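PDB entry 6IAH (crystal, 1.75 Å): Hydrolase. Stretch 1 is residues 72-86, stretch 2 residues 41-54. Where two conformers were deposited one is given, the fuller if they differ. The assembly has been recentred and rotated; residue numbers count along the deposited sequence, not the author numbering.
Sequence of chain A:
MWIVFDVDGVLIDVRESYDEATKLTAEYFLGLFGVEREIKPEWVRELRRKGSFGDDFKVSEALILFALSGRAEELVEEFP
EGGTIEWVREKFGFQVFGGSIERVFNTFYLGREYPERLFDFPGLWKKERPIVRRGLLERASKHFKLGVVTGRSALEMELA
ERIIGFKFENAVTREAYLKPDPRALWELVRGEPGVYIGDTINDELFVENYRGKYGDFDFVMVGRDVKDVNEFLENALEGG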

# COMPACT_ATOMS: atom_id res chain seq x y z
N ALA A 72 10.64 -13.84 18.15
CA ALA A 72 9.90 -12.93 17.29
C ALA A 72 8.49 -12.68 17.83
O ALA A 72 8.03 -11.52 17.96
CB ALA A 72 9.83 -13.44 15.89
N GLU A 73 7.82 -13.76 18.20
CA GLU A 73 6.49 -13.60 18.76
C GLU A 73 6.41 -12.64 19.92
O GLU A 73 5.56 -11.72 19.89
CB GLU A 73 5.89 -14.95 19.13
CG GLU A 73 4.47 -14.82 19.61
CD GLU A 73 3.62 -15.83 18.92
OE1 GLU A 73 3.36 -15.63 17.70
OE2 GLU A 73 3.32 -16.85 19.58
N GLU A 74 7.27 -12.84 20.92
CA GLU A 74 7.38 -11.95 22.06
C GLU A 74 7.77 -10.53 21.61
O GLU A 74 7.25 -9.59 22.18
CB GLU A 74 8.49 -12.40 23.01
CG GLU A 74 8.24 -13.61 23.91
CD GLU A 74 9.49 -13.88 24.77
OE1 GLU A 74 10.23 -12.91 25.12
OE2 GLU A 74 9.77 -15.04 25.09
N LEU A 75 8.68 -10.41 20.63
CA LEU A 75 9.19 -9.09 20.23
C LEU A 75 8.14 -8.28 19.46
O LEU A 75 8.06 -7.07 19.62
CB LEU A 75 10.49 -9.20 19.44
CG LEU A 75 11.69 -9.56 20.28
CD1 LEU A 75 12.85 -10.07 19.45
CD2 LEU A 75 12.12 -8.39 21.15
N VAL A 76 7.32 -8.96 18.67
CA VAL A 76 6.19 -8.32 18.01
C VAL A 76 5.26 -7.73 19.09
O VAL A 76 4.78 -6.63 18.93
CB VAL A 76 5.44 -9.25 17.05
CG1 VAL A 76 4.09 -8.62 16.54
CG2 VAL A 76 6.35 -9.62 15.88
N GLU A 77 5.06 -8.46 20.18
CA GLU A 77 4.17 -8.01 21.26
C GLU A 77 4.81 -6.87 22.02
O GLU A 77 4.13 -5.92 22.45
CB GLU A 77 3.81 -9.21 22.17
CG GLU A 77 2.93 -8.98 23.40
CD GLU A 77 1.65 -8.15 23.18
OE1 GLU A 77 0.88 -8.35 22.18
OE2 GLU A 77 1.43 -7.26 24.07
N GLU A 78 6.12 -6.94 22.22
CA GLU A 78 6.81 -5.94 23.02
C GLU A 78 6.92 -4.64 22.20
O GLU A 78 6.97 -3.57 22.77
CB GLU A 78 8.21 -6.43 23.41
CG GLU A 78 9.11 -5.33 23.99
CD GLU A 78 10.47 -5.80 24.53
OE1 GLU A 78 10.85 -6.95 24.24
OE2 GLU A 78 11.15 -5.00 25.25
N PHE A 79 7.00 -4.74 20.87
CA PHE A 79 7.37 -3.56 20.03
C PHE A 79 6.34 -2.42 20.24
O PHE A 79 5.18 -2.67 20.22
CB PHE A 79 7.46 -3.98 18.55
CG PHE A 79 7.86 -2.89 17.60
CD1 PHE A 79 9.19 -2.63 17.33
CD2 PHE A 79 6.89 -2.12 16.96
CE1 PHE A 79 9.54 -1.61 16.47
CE2 PHE A 79 7.26 -1.12 16.09
CZ PHE A 79 8.58 -0.88 15.85
N PRO A 80 6.79 -1.18 20.47
CA PRO A 80 5.84 -0.11 20.81
C PRO A 80 5.01 0.35 19.64
O PRO A 80 5.51 0.48 18.51
CB PRO A 80 6.75 1.06 21.30
CG PRO A 80 8.07 0.78 20.69
CD PRO A 80 8.18 -0.74 20.65
N GLU A 81 3.74 0.60 19.91
CA GLU A 81 2.88 1.26 18.99
C GLU A 81 3.56 2.51 18.50
O GLU A 81 4.09 3.23 19.30
CB GLU A 81 1.59 1.66 19.73
CG GLU A 81 0.53 2.28 18.86
CD GLU A 81 -0.59 2.90 19.69
OE1 GLU A 81 -0.75 2.52 20.89
OE2 GLU A 81 -1.26 3.79 19.15
N GLY A 82 3.56 2.76 17.21
CA GLY A 82 4.24 3.95 16.67
C GLY A 82 5.78 3.86 16.60
O GLY A 82 6.42 4.81 16.18
N GLY A 83 6.36 2.70 16.98
CA GLY A 83 7.80 2.46 16.82
C GLY A 83 8.28 2.43 15.36
O GLY A 83 7.50 2.27 14.41
N THR A 84 9.58 2.61 15.20
CA THR A 84 10.21 2.60 13.91
C THR A 84 11.37 1.62 14.02
O THR A 84 11.60 1.00 15.07
CB THR A 84 10.78 4.01 13.56
OG1 THR A 84 11.92 4.28 14.39
CG2 THR A 84 9.68 5.08 13.74
N ILE A 85 12.10 1.49 12.92
CA ILE A 85 13.27 0.58 12.85
C ILE A 85 14.34 0.92 13.89
O ILE A 85 15.10 0.05 14.35
CB ILE A 85 13.87 0.52 11.40
CG1 ILE A 85 14.78 -0.72 11.22
CG2 ILE A 85 14.67 1.80 11.03
CD1 ILE A 85 14.09 -2.06 11.59
N GLU A 86 14.41 2.19 14.30
CA GLU A 86 15.32 2.62 15.33
C GLU A 86 15.23 1.82 16.62
O GLU A 86 16.23 1.60 17.27
CB GLU A 86 15.10 4.13 15.62
CG GLU A 86 15.83 4.66 16.85
CD GLU A 86 15.36 6.06 17.18
OE1 GLU A 86 15.60 6.97 16.33
OE2 GLU A 86 14.71 6.23 18.24
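Stretch 2, residues 41-54: PEWVRELRRKGSFG

The most unusual feature of this contact is a lysine that reaches across to backbone carbonyls at and just beyond the end of a helix in the other stretch. Lys50, in the last turn of helix 41-50, sends its ammonium group to the C-terminal end of helix 72-78, where Lys50 NZ donates hydrogen bonds to Val76 O, in the last turn of that helix, and to Phe79 O, just after it, both at 2.8 Å. Where a helix ends, its last carbonyls have no further turn of amides to bond to, and a long cationic side chain can supply donors instead. A water accepts from Lys50 NZ at 3.0 Å and donates to Glu46 OE2 at 2.8 Å, drawing a carboxylate into the same network.

The two helices run side by side in nearly the same direction, crossing at 18° with their axes 9.9 Å apart at closest approach. Val76 and Leu47 mark the register, their CA atoms 6.1 Å apart. Toward the N-terminal end of the contact, Trp43 is the main platform. Ala72 CB lies over one face of its indole, 3.7 Å from the centroid of the six-membered ring, and the small methyl allows this close CH-pi approach. At the ring edge Trp43 NE1 donates to Glu73 OE1 (3.1 Å, almost linear), so the tryptophan's one polar side-chain atom is satisfied. Val76, branched and compact, fills the space between the helices, with CG2 4.1 Å from Trp43 CB and CG1 3.6 Å from Glu46 CG.

Beyond the helices, Phe79 and Gly51 are the first residues to leave helical conformation, and the chains continue together as loops. Leu47 CD1 covers one face of the Phe79 ring, 4.0 Å from its centroid, while Gly51 CA approaches the ring edge, 3.8 Å from Phe79 CE2. A CB on Gly51 would clash with Phe53 CD2. The Phe79 and Phe53 rings are nearly parallel, with planes at 13°, but slid apart so that they barely overlap; Phe79 CZ and Phe53 CZ come within 3.3 Å.

A type II turn from Pro80 to Gly83 then brings the backbones together. Gly82, whose phi of 76° favours glycine, donates from Gly82 N to Lys50 O at 2.8 Å. In return, Ser52 N donates to Gly83 O, also at 2.8 Å. Gly83 has its own need to be small, since a CB there would clash with Phe79 CZ. Finally, Thr84 caps the next helix, Thr84 OG1 accepting from Glu86 N at 3.3 Å, while its methyl, CG2, lies 3.7 Å from Ser52 O.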

# COMPACT_ATOMS: atom_id res chain seq x y z
N PRO A 41 2.66 -15.20 9.26
CA PRO A 41 1.97 -14.10 8.54
C PRO A 41 1.45 -13.00 9.47
O PRO A 41 1.53 -11.80 9.09
CB PRO A 41 0.83 -14.84 7.81
CG PRO A 41 0.53 -16.04 8.72
CD PRO A 41 1.86 -16.45 9.28
N GLU A 42 0.95 -13.39 10.65
CA GLU A 42 0.48 -12.43 11.61
C GLU A 42 1.57 -11.47 12.08
O GLU A 42 1.23 -10.35 12.43
CB GLU A 42 -0.23 -13.05 12.82
CG GLU A 42 0.64 -13.87 13.77
CD GLU A 42 0.57 -15.39 13.54
OE1 GLU A 42 0.29 -15.83 12.39
OE2 GLU A 42 0.85 -16.12 14.53
N TRP A 43 2.85 -11.91 12.09
CA TRP A 43 3.96 -11.04 12.51
C TRP A 43 4.13 -9.87 11.56
O TRP A 43 4.32 -8.77 12.01
CB TRP A 43 5.30 -11.77 12.60
CG TRP A 43 5.33 -12.89 13.55
CD1 TRP A 43 4.47 -13.13 14.60
CD2 TRP A 43 6.32 -13.91 13.62
NE1 TRP A 43 4.85 -14.26 15.29
CE2 TRP A 43 5.98 -14.75 14.71
CE3 TRP A 43 7.46 -14.19 12.86
CZ2 TRP A 43 6.74 -15.86 15.05
CZ3 TRP A 43 8.23 -15.29 13.20
CH2 TRP A 43 7.86 -16.13 14.28
N VAL A 44 4.04 -10.16 10.26
CA VAL A 44 4.13 -9.13 9.23
C VAL A 44 3.00 -8.09 9.39
O VAL A 44 3.20 -6.87 9.36
CB VAL A 44 4.06 -9.73 7.81
CG1 VAL A 44 4.10 -8.62 6.74
CG2 VAL A 44 5.20 -10.72 7.54
N ARG A 45 1.78 -8.61 9.46
CA ARG A 45 0.59 -7.78 9.61
C ARG A 45 0.61 -6.94 10.85
O ARG A 45 0.37 -5.74 10.80
CB ARG A 45 -0.68 -8.69 9.60
CG ARG A 45 -0.93 -9.28 8.24
CD ARG A 45 -2.27 -9.98 8.16
NE ARG A 45 -2.47 -10.96 9.24
CZ ARG A 45 -2.44 -12.30 9.12
NH1 ARG A 45 -2.24 -12.92 7.96
NH2 ARG A 45 -2.65 -13.04 10.18
N GLU A 46 0.85 -7.58 11.98
CA GLU A 46 0.79 -6.90 13.26
C GLU A 46 1.88 -5.86 13.43
O GLU A 46 1.64 -4.81 13.98
CB GLU A 46 0.88 -7.93 14.38
CG GLU A 46 0.83 -7.42 15.80
CD GLU A 46 -0.43 -6.61 16.12
OE1 GLU A 46 -1.45 -6.68 15.39
OE2 GLU A 46 -0.35 -5.86 17.09
N LEU A 47 3.08 -6.16 12.94
CA LEU A 47 4.21 -5.28 13.11
C LEU A 47 4.00 -4.04 12.26
O LEU A 47 4.24 -2.93 12.72
CB LEU A 47 5.51 -6.04 12.75
CG LEU A 47 6.82 -5.28 12.95
CD1 LEU A 47 6.90 -4.81 14.38
CD2 LEU A 47 8.04 -6.13 12.62
N ARG A 48 3.49 -4.21 11.04
CA ARG A 48 3.19 -3.10 10.17
C ARG A 48 2.03 -2.26 10.74
O ARG A 48 2.10 -1.04 10.74
CB ARG A 48 2.84 -3.57 8.75
CG ARG A 48 2.91 -2.46 7.74
CD ARG A 48 2.21 -2.79 6.43
NE ARG A 48 2.96 -3.72 5.61
CZ ARG A 48 2.61 -4.99 5.34
NH1 ARG A 48 1.55 -5.50 5.87
NH2 ARG A 48 3.34 -5.75 4.53
N ARG A 49 1.02 -2.92 11.27
CA ARG A 49 -0.15 -2.25 11.81
C ARG A 49 0.19 -1.38 13.01
O ARG A 49 -0.14 -0.20 13.04
CB ARG A 49 -1.21 -3.28 12.23
CG ARG A 49 -2.55 -2.68 12.72
CD ARG A 49 -3.33 -3.68 13.57
NE ARG A 49 -2.67 -4.02 14.85
CZ ARG A 49 -2.55 -3.21 15.90
NH1 ARG A 49 -3.04 -1.97 15.87
NH2 ARG A 49 -1.92 -3.61 17.00
N LYS A 50 0.83 -1.95 14.01
CA LYS A 50 1.14 -1.20 15.22
C LYS A 50 2.29 -0.22 15.02
O LYS A 50 2.31 0.79 15.70
CB LYS A 50 1.43 -2.13 16.41
CG LYS A 50 2.85 -2.71 16.41
CD LYS A 50 3.08 -3.87 17.39
CE LYS A 50 2.67 -3.54 18.79
NZ LYS A 50 3.18 -4.51 19.79
N GLY A 51 3.25 -0.54 14.13
CA GLY A 51 4.44 0.29 13.89
C GLY A 51 4.12 1.52 13.06
O GLY A 51 2.99 1.71 12.61
N SER A 52 5.11 2.38 12.95
CA SER A 52 5.20 3.51 12.00
C SER A 52 6.46 3.32 11.19
O SER A 52 7.30 4.22 11.05
CB SER A 52 5.29 4.87 12.71
OG SER A 52 4.11 5.09 13.45
N PHE A 53 6.59 2.14 10.61
CA PHE A 53 7.73 1.84 9.80
C PHE A 53 7.65 2.60 8.53
O PHE A 53 6.56 2.76 7.98
CB PHE A 53 7.82 0.35 9.46
CG PHE A 53 8.19 -0.49 10.64
CD1 PHE A 53 9.51 -0.66 10.97
CD2 PHE A 53 7.22 -1.10 11.40
CE1 PHE A 53 9.90 -1.43 12.05
CE2 PHE A 53 7.58 -1.89 12.47
CZ PHE A 53 8.91 -2.08 12.81
N GLY A 54 8.80 3.00 8.02
CA GLY A 54 8.88 3.82 6.84
C GLY A 54 8.42 3.07 5.60
O GLY A 54 7.86 3.68 4.72
O HOH W 1 1.05 -6.52 19.42